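Side-chain contacts in sigma-54 interaction domain protein (Enterococcus faecalis, PDB 3GDW), which is of unknown function but probably belongs to an ATP- and DNA-binding regulator, of which this piece is the mannose-type phosphotransferase EIIA domain: residues 46-51 with 79-84; 105-110 with 115-120. All coordinates share one frame; numbering follows the deposited sequence. Where two conformers were deposited one is given.

Contact 1: residues 46-51 with 79-84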
# COMPACT_ATOMS: atom_id res chain seq x y z
N THR B 46 17.09 -4.36 -13.69
CA THR B 46 16.51 -5.63 -14.12
C THR B 46 14.97 -5.56 -14.16
O THR B 46 14.32 -6.09 -15.07
CB THR B 46 16.90 -6.75 -13.14
OG1 THR B 46 18.33 -6.80 -13.04
CG2 THR B 46 16.36 -8.08 -13.59
N MSE B 47 14.39 -4.89 -13.16
CA MSE B 47 12.92 -4.73 -13.09
C MSE B 47 12.42 -3.85 -14.23
O MSE B 47 11.42 -4.16 -14.88
CB MSE B 47 12.50 -4.15 -11.76
CG MSE B 47 11.00 -3.89 -11.68
SE MSE B 47 9.97 -5.60 -11.93
CE MSE B 47 10.37 -6.29 -10.37
N TYR B 48 13.12 -2.75 -14.48
CA TYR B 48 12.74 -1.88 -15.57
C TYR B 48 12.68 -2.68 -16.87
O TYR B 48 11.76 -2.52 -17.66
CB TYR B 48 13.73 -0.72 -15.74
CG TYR B 48 13.33 0.07 -16.96
CD1 TYR B 48 12.18 0.85 -16.94
CD2 TYR B 48 14.06 -0.03 -18.14
CE1 TYR B 48 11.77 1.54 -18.07
CE2 TYR B 48 13.67 0.68 -19.29
CZ TYR B 48 12.51 1.45 -19.24
OH TYR B 48 12.09 2.16 -20.34
N GLU B 49 13.67 -3.55 -17.09
CA GLU B 49 13.75 -4.29 -18.34
C GLU B 49 12.57 -5.28 -18.48
O GLU B 49 12.07 -5.47 -19.59
CB GLU B 49 15.12 -4.95 -18.52
CG GLU B 49 16.23 -3.95 -18.71
CD GLU B 49 17.61 -4.56 -18.86
OE1 GLU B 49 17.74 -5.78 -19.12
OE2 GLU B 49 18.59 -3.79 -18.73
N GLN B 50 12.13 -5.86 -17.37
CA GLN B 50 10.93 -6.72 -17.36
C GLN B 50 9.71 -5.92 -17.82
O GLN B 50 8.92 -6.37 -18.65
CB GLN B 50 10.63 -7.23 -15.94
CG GLN B 50 11.66 -8.17 -15.39
CD GLN B 50 11.53 -9.53 -16.01
OE1 GLN B 50 10.46 -10.15 -15.94
NE2 GLN B 50 12.61 -10.02 -16.60
N LEU B 51 9.56 -4.73 -17.25
CA LEU B 51 8.40 -3.90 -17.57
C LEU B 51 8.46 -3.41 -19.03
O LEU B 51 7.48 -3.50 -19.77
CB LEU B 51 8.33 -2.74 -16.59
CG LEU B 51 7.40 -1.61 -16.98
CD1 LEU B 51 5.92 -2.07 -16.84
CD2 LEU B 51 7.71 -0.44 -16.09
N GLY B 79 8.28 5.57 -15.10
CA GLY B 79 7.21 6.19 -15.89
C GLY B 79 7.76 7.06 -17.00
O GLY B 79 7.40 6.89 -18.17
N ASN B 80 8.64 7.98 -16.64
CA ASN B 80 9.23 8.84 -17.63
C ASN B 80 10.16 8.03 -18.54
O ASN B 80 10.22 8.30 -19.74
CB ASN B 80 9.94 10.03 -17.00
CG ASN B 80 10.67 10.89 -18.02
OD1 ASN B 80 10.10 11.25 -19.06
ND2 ASN B 80 11.93 11.22 -17.74
N MSE B 81 10.87 7.05 -17.98
CA MSE B 81 11.77 6.21 -18.78
C MSE B 81 11.04 5.50 -19.90
O MSE B 81 11.51 5.46 -21.03
CB MSE B 81 12.48 5.18 -17.90
CG MSE B 81 13.83 5.63 -17.38
SE MSE B 81 14.46 4.44 -15.96
CE MSE B 81 15.83 5.61 -15.17
N LEU B 82 9.87 4.93 -19.59
CA LEU B 82 9.06 4.25 -20.60
C LEU B 82 8.55 5.19 -21.66
O LEU B 82 8.54 4.85 -22.84
CB LEU B 82 7.84 3.58 -19.95
CG LEU B 82 7.80 2.16 -19.44
CD1 LEU B 82 6.33 1.90 -18.99
CD2 LEU B 82 8.26 1.11 -20.48
N PHE B 83 8.09 6.37 -21.25
CA PHE B 83 7.66 7.38 -22.22
C PHE B 83 8.79 7.78 -23.17
O PHE B 83 8.59 7.80 -24.38
CB PHE B 83 7.08 8.64 -21.56
CG PHE B 83 6.84 9.76 -22.53
CD1 PHE B 83 5.78 9.69 -23.43
CD2 PHE B 83 7.70 10.85 -22.58
CE1 PHE B 83 5.56 10.71 -24.35
CE2 PHE B 83 7.49 11.87 -23.50
CZ PHE B 83 6.42 11.80 -24.39
N GLU B 84 9.97 8.09 -22.61
CA GLU B 84 11.15 8.44 -23.42
C GLU B 84 11.52 7.32 -24.39
O GLU B 84 11.86 7.59 -25.53
CB GLU B 84 12.37 8.73 -22.54
CG GLU B 84 12.27 9.95 -21.64
CD GLU B 84 12.14 11.25 -22.40
OE1 GLU B 84 12.94 11.50 -23.34
OE2 GLU B 84 11.22 12.02 -22.06
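Y48 and L51 of helix 44-57 face M81 and L82 of helix 78-86 where the two helices lie side by side on one face of the parallel sheet, strand order 2-1-3-4, of this EIIA-type α/β domain. The segments cross at -49°, with their axes 11.2 Å apart, so long side chains do the bridging. Y48 does most of it. With CG anti to the backbone N (chi1 175°), its ring reaches straight across to the other helix. Selenomethionine M81 lies over one ring face in a Met-aromatic contact: SE is 4.5 Å from the centroid of the Y48 ring and 16° off its normal. Nearer the helix, M81 CB touches Y48 CE1 at 3.7 Å, while the backbone N of L82 sits at the ring edge. F78 adds an edge-to-face contact to the same ring. The hydroxyl finds its polar partner one turn on, in a hydrogen bond with OE1 of E85, which fixes the far end of the ring against helix 78-86. M81 is the exposed side of the contact; beneath the tyrosine, L51 and L82 are buried, L51 resting on F8, L10 and L68 of the sheet and L82 on I66. The two leucines cross at an angle and meet through their methyls, L51 CD2 lying 4.0 Å from L82 CD1.

Contact 2: residues 105-110 with 115-120; sequences IRMASV and EDIYQN
The flat carboxamide of N120 has the selenium of M107 over one face and the backbone oxygen of D116 at its ND2 edge. M107 SE stands 4.0 Å from N120 CG and comes closer still, 3.6 Å, to N120 CB, so the heavy atom covers the root of the amide. ND2 of N120 gives a nearly straight bond to O of D116, 2.8 Å long with 178° at the hydrogen; the acceptor lies in the amide plane, though the donor is tilted out of the carbonyl plane. The backbone N of N120 reaches that same oxygen from its other face, so two bonds from one residue grip it, and the ND2 bond fixes how the amide is turned.

These residues belong to a helical hairpin in the EIIA-type domain: the end of helix 98-109 and the start of helix 114-135 run antiparallel at 158°, 9.9 Å apart. The side chains of M107 and I117 lie alongside each other, pointing in opposite directions. M107 is extended as far as SE and then bends (chi3 -70°), which swings CE back onto I117; the CE to CG2 separation of 3.5 Å is tight for two methyls. Behind it, M107 CB meets I117 CG1 at 3.6 Å. The other end of the isoleucine, CD1, fits against A108, 3.7 Å from its N and 4.0 Å from its CB, and A108 in turn rests on V7 of the sheet. On the outer side Y118 bonds to Q132 of the second subunit. Between the two helices, then, the contact is apolar, mostly carbon and selenium: the N120 amide spends its ND2 hydrogen bond inside its own helix and offers M107 a face held in a set orientation.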
# COMPACT_ATOMS: atom_id res chain seq x y z
N ILE B 105 -7.89 -0.04 -11.71
CA ILE B 105 -8.38 -1.12 -12.58
C ILE B 105 -9.87 -0.91 -12.90
O ILE B 105 -10.29 -1.08 -14.06
CB ILE B 105 -8.11 -2.51 -11.92
CG1 ILE B 105 -6.60 -2.73 -11.71
CG2 ILE B 105 -8.68 -3.64 -12.75
CD1 ILE B 105 -5.80 -2.99 -12.96
N ARG B 106 -10.66 -0.50 -11.90
CA ARG B 106 -12.10 -0.31 -12.14
C ARG B 106 -12.30 0.71 -13.26
O ARG B 106 -13.01 0.45 -14.27
CB ARG B 106 -12.82 0.14 -10.87
CG ARG B 106 -14.35 0.11 -10.98
CD ARG B 106 -15.06 0.67 -9.74
NE ARG B 106 -14.28 1.67 -9.01
CZ ARG B 106 -14.19 2.96 -9.33
NH1 ARG B 106 -14.84 3.44 -10.40
NH2 ARG B 106 -13.46 3.77 -8.58
N MSE B 107 -11.66 1.86 -13.10
CA MSE B 107 -11.81 2.94 -14.07
C MSE B 107 -11.22 2.57 -15.43
O MSE B 107 -11.86 2.82 -16.47
CB MSE B 107 -11.21 4.24 -13.55
CG MSE B 107 -11.94 4.74 -12.34
SE MSE B 107 -11.28 6.45 -11.71
CE MSE B 107 -9.55 5.99 -11.02
N ALA B 108 -10.03 1.98 -15.43
CA ALA B 108 -9.43 1.50 -16.68
C ALA B 108 -10.36 0.54 -17.47
O ALA B 108 -10.56 0.72 -18.70
CB ALA B 108 -8.08 0.85 -16.41
N SER B 109 -10.95 -0.41 -16.75
CA SER B 109 -11.79 -1.45 -17.37
C SER B 109 -13.07 -0.90 -17.99
O SER B 109 -13.70 -1.57 -18.80
CB SER B 109 -12.13 -2.53 -16.35
OG SER B 109 -13.16 -2.06 -15.51
N VAL B 110 -13.47 0.30 -17.61
CA VAL B 110 -14.66 0.89 -18.25
C VAL B 110 -14.28 1.99 -19.24
O VAL B 110 -15.14 2.77 -19.67
CB VAL B 110 -15.74 1.35 -17.22
CG1 VAL B 110 -16.19 0.17 -16.39
CG2 VAL B 110 -15.22 2.47 -16.32
N GLU B 115 -5.86 10.53 -17.79
CA GLU B 115 -6.01 11.78 -17.07
C GLU B 115 -7.14 11.75 -16.03
O GLU B 115 -6.96 12.24 -14.93
CB GLU B 115 -6.21 12.96 -18.05
CG GLU B 115 -4.94 13.34 -18.83
CD GLU B 115 -4.60 12.39 -20.00
OE1 GLU B 115 -3.39 12.26 -20.30
OE2 GLU B 115 -5.50 11.77 -20.61
N ASP B 116 -8.27 11.15 -16.40
CA ASP B 116 -9.44 11.01 -15.53
C ASP B 116 -9.13 10.08 -14.35
O ASP B 116 -9.51 10.35 -13.21
CB ASP B 116 -10.63 10.50 -16.36
CG ASP B 116 -11.95 10.52 -15.59
OD1 ASP B 116 -11.96 10.87 -14.40
OD2 ASP B 116 -12.98 10.16 -16.19
N ILE B 117 -8.40 8.99 -14.64
CA ILE B 117 -7.97 8.05 -13.63
C ILE B 117 -6.97 8.70 -12.68
O ILE B 117 -7.10 8.58 -11.46
CB ILE B 117 -7.34 6.76 -14.24
CG1 ILE B 117 -8.38 5.97 -15.06
CG2 ILE B 117 -6.77 5.90 -13.09
CD1 ILE B 117 -7.76 4.86 -15.99
N TYR B 118 -6.00 9.41 -13.25
CA TYR B 118 -4.96 10.09 -12.46
C TYR B 118 -5.57 11.12 -11.50
O TYR B 118 -5.14 11.23 -10.34
CB TYR B 118 -3.94 10.76 -13.40
CG TYR B 118 -2.70 11.31 -12.69
CD1 TYR B 118 -1.61 10.49 -12.45
CD2 TYR B 118 -2.61 12.65 -12.31
CE1 TYR B 118 -0.46 10.96 -11.81
CE2 TYR B 118 -1.46 13.15 -11.67
CZ TYR B 118 -0.39 12.30 -11.44
OH TYR B 118 0.75 12.74 -10.83
N GLN B 119 -6.55 11.88 -11.99
CA GLN B 119 -7.24 12.89 -11.18
C GLN B 119 -8.01 12.25 -10.06
O GLN B 119 -7.91 12.70 -8.93
CB GLN B 119 -8.20 13.77 -12.00
CG GLN B 119 -8.98 14.78 -11.09
CD GLN B 119 -10.11 15.52 -11.79
OE1 GLN B 119 -9.88 16.54 -12.45
NE2 GLN B 119 -11.35 15.04 -11.63
N ASN B 120 -8.77 11.19 -10.36
CA ASN B 120 -9.55 10.51 -9.30
C ASN B 120 -8.67 9.86 -8.23
O ASN B 120 -9.02 9.82 -7.04
CB ASN B 120 -10.57 9.52 -9.88
CG ASN B 120 -11.82 10.22 -10.41
OD1 ASN B 120 -12.82 10.36 -9.70
ND2 ASN B 120 -11.78 10.68 -11.66

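From the N terminus the chain lays down strands 6-12 and 34-38 before it enters helix 44-57. Contact 1 then closes a loop of 27 residues that contains strand 66-70, bringing helix 78-86 back beside helix 44-57. After strand 90-93 and helix 98-109, contact 2 closes a far shorter loop, the four-residue turn into helix 114-135. The two neither nest nor cross; they follow in series, on opposite sides of the chain's centre, with centres about 21 Å apart and nearest atoms about 10 Å apart. Strand 6-12 links them: contact 1 packs on F8 and L10, contact 2 on V7. Beyond contact 2, the long last helix leads to the second subunit.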